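Local coordinates for protein ringhalexin (Hemachatus haemachatus, PDB 4ZQY) that inhibits activation of coagulation factor X by the extrinsic tenase complex, acting as a three-finger anticoagulant toxin, and shows weak irreversible neurotoxicity, at residues A[1-9]-A[13-25]. Sequence-based numbering, arbitrary orientation.
Sequences RLCLSDYSI and TIEICPEGHNYCF
Asn22 CB lies over one face of the Arg1 guanidinium, a placement that is only approximate because the guanidinium is modelled too close to the Asn22 backbone, while the carboxylate of Glu15 receives Ser5 OG from above its plane, 43° out of it, at 3.1 Å from OE2. Both contacts belong to the first finger of the three-finger toxin fold, the hairpin of strands 2-7 and 12-16, and its disulfide-linked base. Antiparallel pairing rests on reciprocal bonds between Cys3 and Glu15: Glu15 N reaches Cys3 O at 3.0 Å, and Cys3 N returns to Glu15 O at 3.1 Å. Ser5 and Asp6 together face Thr13, a classic beta bulge. Leu2, Leu4, Ile14 and Ile16 share one face of the hairpin, where Leu2 CD2 meets Ile16 CB at 3.7 Å. Glu15 projects from the other face, which it shares with Cys3; its CG stands between its backbone N and carbonyl carbon, and the extended chain beyond carries the carboxylate to Ser5. At the base, strand 23-25 runs nearly parallel to strand 2-4, with 2° between the short segments. Cys17 SG is bonded to Cys42 SG alongside, and the Cys3-Cys24 disulfide ties the finger to the three-stranded sheet, its Cys3 SG to Cys24 SG bond 2.0 Å long with chi3 -92°.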
loop_
_atom_site.group_PDB
_atom_site.type_symbol
_atom_site.label_atom_id
_atom_site.label_comp_id
_atom_site.label_asym_id
_atom_site.label_seq_id
_atom_site.Cartn_x
_atom_site.Cartn_y
_atom_site.Cartn_z
ATOM N N ARG A 1 -12.260 4.566 16.844
ATOM C CA ARG A 1 -11.581 3.609 15.982
ATOM C C ARG A 1 -10.508 2.909 16.782
ATOM O O ARG A 1 -9.868 3.494 17.652
ATOM C CB ARG A 1 -10.995 4.310 14.757
ATOM C CG ARG A 1 -10.315 3.395 13.724
ATOM C CD ARG A 1 -11.250 2.276 13.256
ATOM N NE ARG A 1 -12.569 2.695 12.776
ATOM C CZ ARG A 1 -12.826 3.349 11.654
ATOM N NH1 ARG A 1 -14.077 3.657 11.359
ATOM N NH2 ARG A 1 -11.850 3.683 10.828
ATOM N N LEU A 2 -10.368 1.622 16.501
ATOM C CA LEU A 2 -9.364 0.788 17.131
ATOM C C LEU A 2 -8.356 0.306 16.123
ATOM O O LEU A 2 -8.715 -0.173 15.048
ATOM C CB LEU A 2 -10.000 -0.430 17.792
ATOM C CG LEU A 2 -10.960 -0.311 18.964
ATOM C CD1 LEU A 2 -11.240 -1.698 19.458
ATOM C CD2 LEU A 2 -10.385 0.552 20.061
ATOM N N CYS A 3 -7.091 0.501 16.462
ATOM C CA CYS A 3 -5.980 0.106 15.618
ATOM C C CYS A 3 -5.084 -0.834 16.384
ATOM O O CYS A 3 -5.190 -0.954 17.601
ATOM C CB CYS A 3 -5.189 1.316 15.152
ATOM S SG CYS A 3 -6.151 2.429 14.154
ATOM N N LEU A 4 -4.207 -1.503 15.647
ATOM C CA LEU A 4 -3.230 -2.390 16.237
ATOM C C LEU A 4 -1.969 -1.601 16.494
ATOM O O LEU A 4 -1.625 -0.700 15.726
ATOM C CB LEU A 4 -2.952 -3.567 15.319
ATOM C CG LEU A 4 -4.123 -4.510 15.084
ATOM C CD1 LEU A 4 -3.711 -5.576 14.091
ATOM C CD2 LEU A 4 -4.527 -5.132 16.407
ATOM N N SER A 5 -1.281 -1.933 17.578
ATOM C CA SER A 5 -0.010 -1.297 17.876
ATOM C C SER A 5 1.090 -2.277 17.515
ATOM O O SER A 5 2.180 -1.886 17.093
ATOM C CB SER A 5 0.061 -0.930 19.347
ATOM O OG SER A 5 -1.027 -0.080 19.655
ATOM N N ASP A 6 0.783 -3.559 17.714
ATOM C CA ASP A 6 1.683 -4.642 17.367
ATOM C C ASP A 6 0.802 -5.815 16.951
ATOM O O ASP A 6 -0.342 -5.925 17.402
ATOM C CB ASP A 6 2.615 -5.006 18.518
ATOM C CG ASP A 6 3.782 -5.862 18.056
ATOM O OD1 ASP A 6 4.731 -5.290 17.481
ATOM O OD2 ASP A 6 3.743 -7.100 18.242
ATOM N N TYR A 7 1.340 -6.695 16.106
ATOM C CA TYR A 7 0.663 -7.933 15.749
ATOM C C TYR A 7 1.677 -9.048 15.469
ATOM O O TYR A 7 2.704 -8.805 14.838
ATOM C CB TYR A 7 -0.276 -7.671 14.558
ATOM C CG TYR A 7 -1.045 -8.850 13.984
ATOM C CD1 TYR A 7 -2.186 -9.333 14.609
ATOM C CD2 TYR A 7 -0.650 -9.450 12.797
ATOM C CE1 TYR A 7 -2.902 -10.387 14.077
ATOM C CE2 TYR A 7 -1.357 -10.507 12.257
ATOM C CZ TYR A 7 -2.480 -10.972 12.899
ATOM O OH TYR A 7 -3.190 -12.022 12.358
ATOM N N SER A 8 1.397 -10.252 15.969
ATOM C CA SER A 8 2.235 -11.434 15.714
ATOM C C SER A 8 1.387 -12.700 15.746
ATOM O O SER A 8 0.181 -12.594 15.530
ATOM C CB SER A 8 3.395 -11.537 16.706
ATOM O OG SER A 8 2.925 -11.782 18.022
ATOM N N ILE A 9 2.026 -13.865 15.973
ATOM C CA ILE A 9 1.378 -15.192 16.185
ATOM C C ILE A 9 -0.139 -15.097 16.264
ATOM O O ILE A 9 -0.817 -15.032 15.240
ATOM C CB ILE A 9 1.988 -15.974 17.415
ATOM C CG1 ILE A 9 2.395 -15.039 18.555
ATOM C CG2 ILE A 9 3.222 -16.760 17.011
ATOM C CD1 ILE A 9 1.452 -15.018 19.713
ATOM N N THR A 13 -1.518 -6.105 20.003
ATOM C CA THR A 13 -1.602 -4.978 20.920
ATOM C C THR A 13 -2.589 -3.958 20.358
ATOM O O THR A 13 -2.394 -3.423 19.269
ATOM C CB THR A 13 -0.231 -4.315 21.122
ATOM O OG1 THR A 13 0.715 -5.291 21.584
ATOM C CG2 THR A 13 -0.336 -3.182 22.131
ATOM N N ILE A 14 -3.638 -3.676 21.120
ATOM C CA ILE A 14 -4.733 -2.855 20.626
ATOM C C ILE A 14 -4.761 -1.502 21.329
ATOM O O ILE A 14 -4.619 -1.414 22.549
ATOM C CB ILE A 14 -6.082 -3.553 20.841
ATOM C CG1 ILE A 14 -6.004 -5.015 20.394
ATOM C CG2 ILE A 14 -7.203 -2.790 20.155
ATOM C CD1 ILE A 14 -6.215 -6.020 21.526
ATOM N N GLU A 15 -5.004 -0.453 20.554
ATOM C CA GLU A 15 -5.218 0.877 21.093
ATOM C C GLU A 15 -6.497 1.511 20.565
ATOM O O GLU A 15 -7.058 1.069 19.558
ATOM C CB GLU A 15 -4.030 1.775 20.767
ATOM C CG GLU A 15 -3.795 2.000 19.284
ATOM C CD GLU A 15 -2.701 3.017 19.039
ATOM O OE1 GLU A 15 -2.848 4.171 19.488
ATOM O OE2 GLU A 15 -1.673 2.653 18.438
ATOM N N ILE A 16 -7.000 2.489 21.309
ATOM C CA ILE A 16 -8.161 3.260 20.883
ATOM C C ILE A 16 -7.721 4.627 20.319
ATOM O O ILE A 16 -6.938 5.353 20.931
ATOM C CB ILE A 16 -9.190 3.401 22.032
ATOM C CG1 ILE A 16 -10.428 4.167 21.565
ATOM C CG2 ILE A 16 -8.558 3.946 23.310
ATOM C CD1 ILE A 16 -11.572 4.051 22.519
ATOM N N CYS A 17 -8.191 4.949 19.122
ATOM C CA CYS A 17 -7.753 6.153 18.432
ATOM C C CYS A 17 -8.333 7.428 19.003
ATOM O O CYS A 17 -9.483 7.448 19.429
ATOM C CB CYS A 17 -8.122 6.065 16.955
ATOM S SG CYS A 17 -7.230 4.815 16.075
ATOM N N PRO A 18 -7.532 8.501 19.016
ATOM C CA PRO A 18 -8.018 9.830 19.397
ATOM C C PRO A 18 -9.253 10.231 18.603
ATOM O O PRO A 18 -9.508 9.645 17.549
ATOM C CB PRO A 18 -6.852 10.749 19.035
ATOM C CG PRO A 18 -5.644 9.892 19.067
ATOM C CD PRO A 18 -6.070 8.460 18.851
ATOM N N GLU A 19 -9.990 11.230 19.082
ATOM C CA GLU A 19 -11.126 11.770 18.335
ATOM C C GLU A 19 -10.674 12.266 16.976
ATOM O O GLU A 19 -9.638 12.922 16.854
ATOM C CB GLU A 19 -11.807 12.913 19.093
ATOM C CG GLU A 19 -12.539 12.478 20.349
ATOM C CD GLU A 19 -13.218 13.634 21.056
ATOM O OE1 GLU A 19 -14.431 13.843 20.838
ATOM O OE2 GLU A 19 -12.539 14.327 21.841
ATOM N N GLY A 20 -11.454 11.929 15.956
ATOM C CA GLY A 20 -11.200 12.385 14.601
ATOM C C GLY A 20 -10.238 11.508 13.842
ATOM O O GLY A 20 -10.160 11.579 12.616
ATOM N N HIS A 21 -9.478 10.701 14.569
ATOM C CA HIS A 21 -8.568 9.753 13.951
ATOM C C HIS A 21 -9.327 8.462 13.687
ATOM O O HIS A 21 -9.659 7.737 14.624
ATOM C CB HIS A 21 -7.382 9.510 14.869
ATOM C CG HIS A 21 -6.520 10.713 15.061
ATOM N ND1 HIS A 21 -6.948 11.834 15.736
ATOM C CD2 HIS A 21 -5.237 10.956 14.704
ATOM C CE1 HIS A 21 -5.976 12.730 15.758
ATOM N NE2 HIS A 21 -4.925 12.219 15.144
ATOM N N ASN A 22 -9.617 8.179 12.420
ATOM C CA ASN A 22 -10.437 7.019 12.071
ATOM C C ASN A 22 -9.702 6.098 11.108
ATOM O O ASN A 22 -10.260 5.126 10.604
ATOM C CB ASN A 22 -11.781 7.452 11.467
ATOM C CG ASN A 22 -12.664 8.191 12.462
ATOM O OD1 ASN A 22 -13.226 7.587 13.380
ATOM N ND2 ASN A 22 -12.808 9.496 12.272
ATOM N N TYR A 23 -8.425 6.384 10.902
ATOM C CA TYR A 23 -7.570 5.547 10.077
ATOM C C TYR A 23 -6.578 4.783 10.935
ATOM O O TYR A 23 -6.116 5.285 11.957
ATOM C CB TYR A 23 -6.802 6.393 9.064
ATOM C CG TYR A 23 -7.669 7.028 8.005
ATOM C CD1 TYR A 23 -8.148 6.296 6.926
ATOM C CD2 TYR A 23 -8.000 8.375 8.084
ATOM C CE1 TYR A 23 -8.937 6.890 5.960
ATOM C CE2 TYR A 23 -8.781 8.975 7.130
ATOM C CZ TYR A 23 -9.249 8.233 6.067
ATOM O OH TYR A 23 -10.032 8.849 5.114
ATOM N N CYS A 24 -6.289 3.551 10.539
ATOM C CA CYS A 24 -5.190 2.797 11.118
ATOM C C CYS A 24 -4.129 2.713 10.041
ATOM O O CYS A 24 -4.457 2.575 8.867
ATOM C CB CYS A 24 -5.616 1.382 11.509
ATOM S SG CYS A 24 -6.896 1.195 12.743
ATOM N N PHE A 25 -2.862 2.832 10.405
ATOM C CA PHE A 25 -1.829 2.712 9.388
ATOM C C PHE A 25 -0.829 1.634 9.780
ATOM O O PHE A 25 -0.758 1.237 10.941
ATOM C CB PHE A 25 -1.107 4.035 9.153
ATOM C CG PHE A 25 -0.222 4.442 10.277
ATOM C CD1 PHE A 25 1.091 4.003 10.330
ATOM C CD2 PHE A 25 -0.690 5.264 11.275
ATOM C CE1 PHE A 25 1.908 4.366 11.363
ATOM C CE2 PHE A 25 0.128 5.633 12.311
ATOM C CZ PHE A 25 1.427 5.183 12.355
#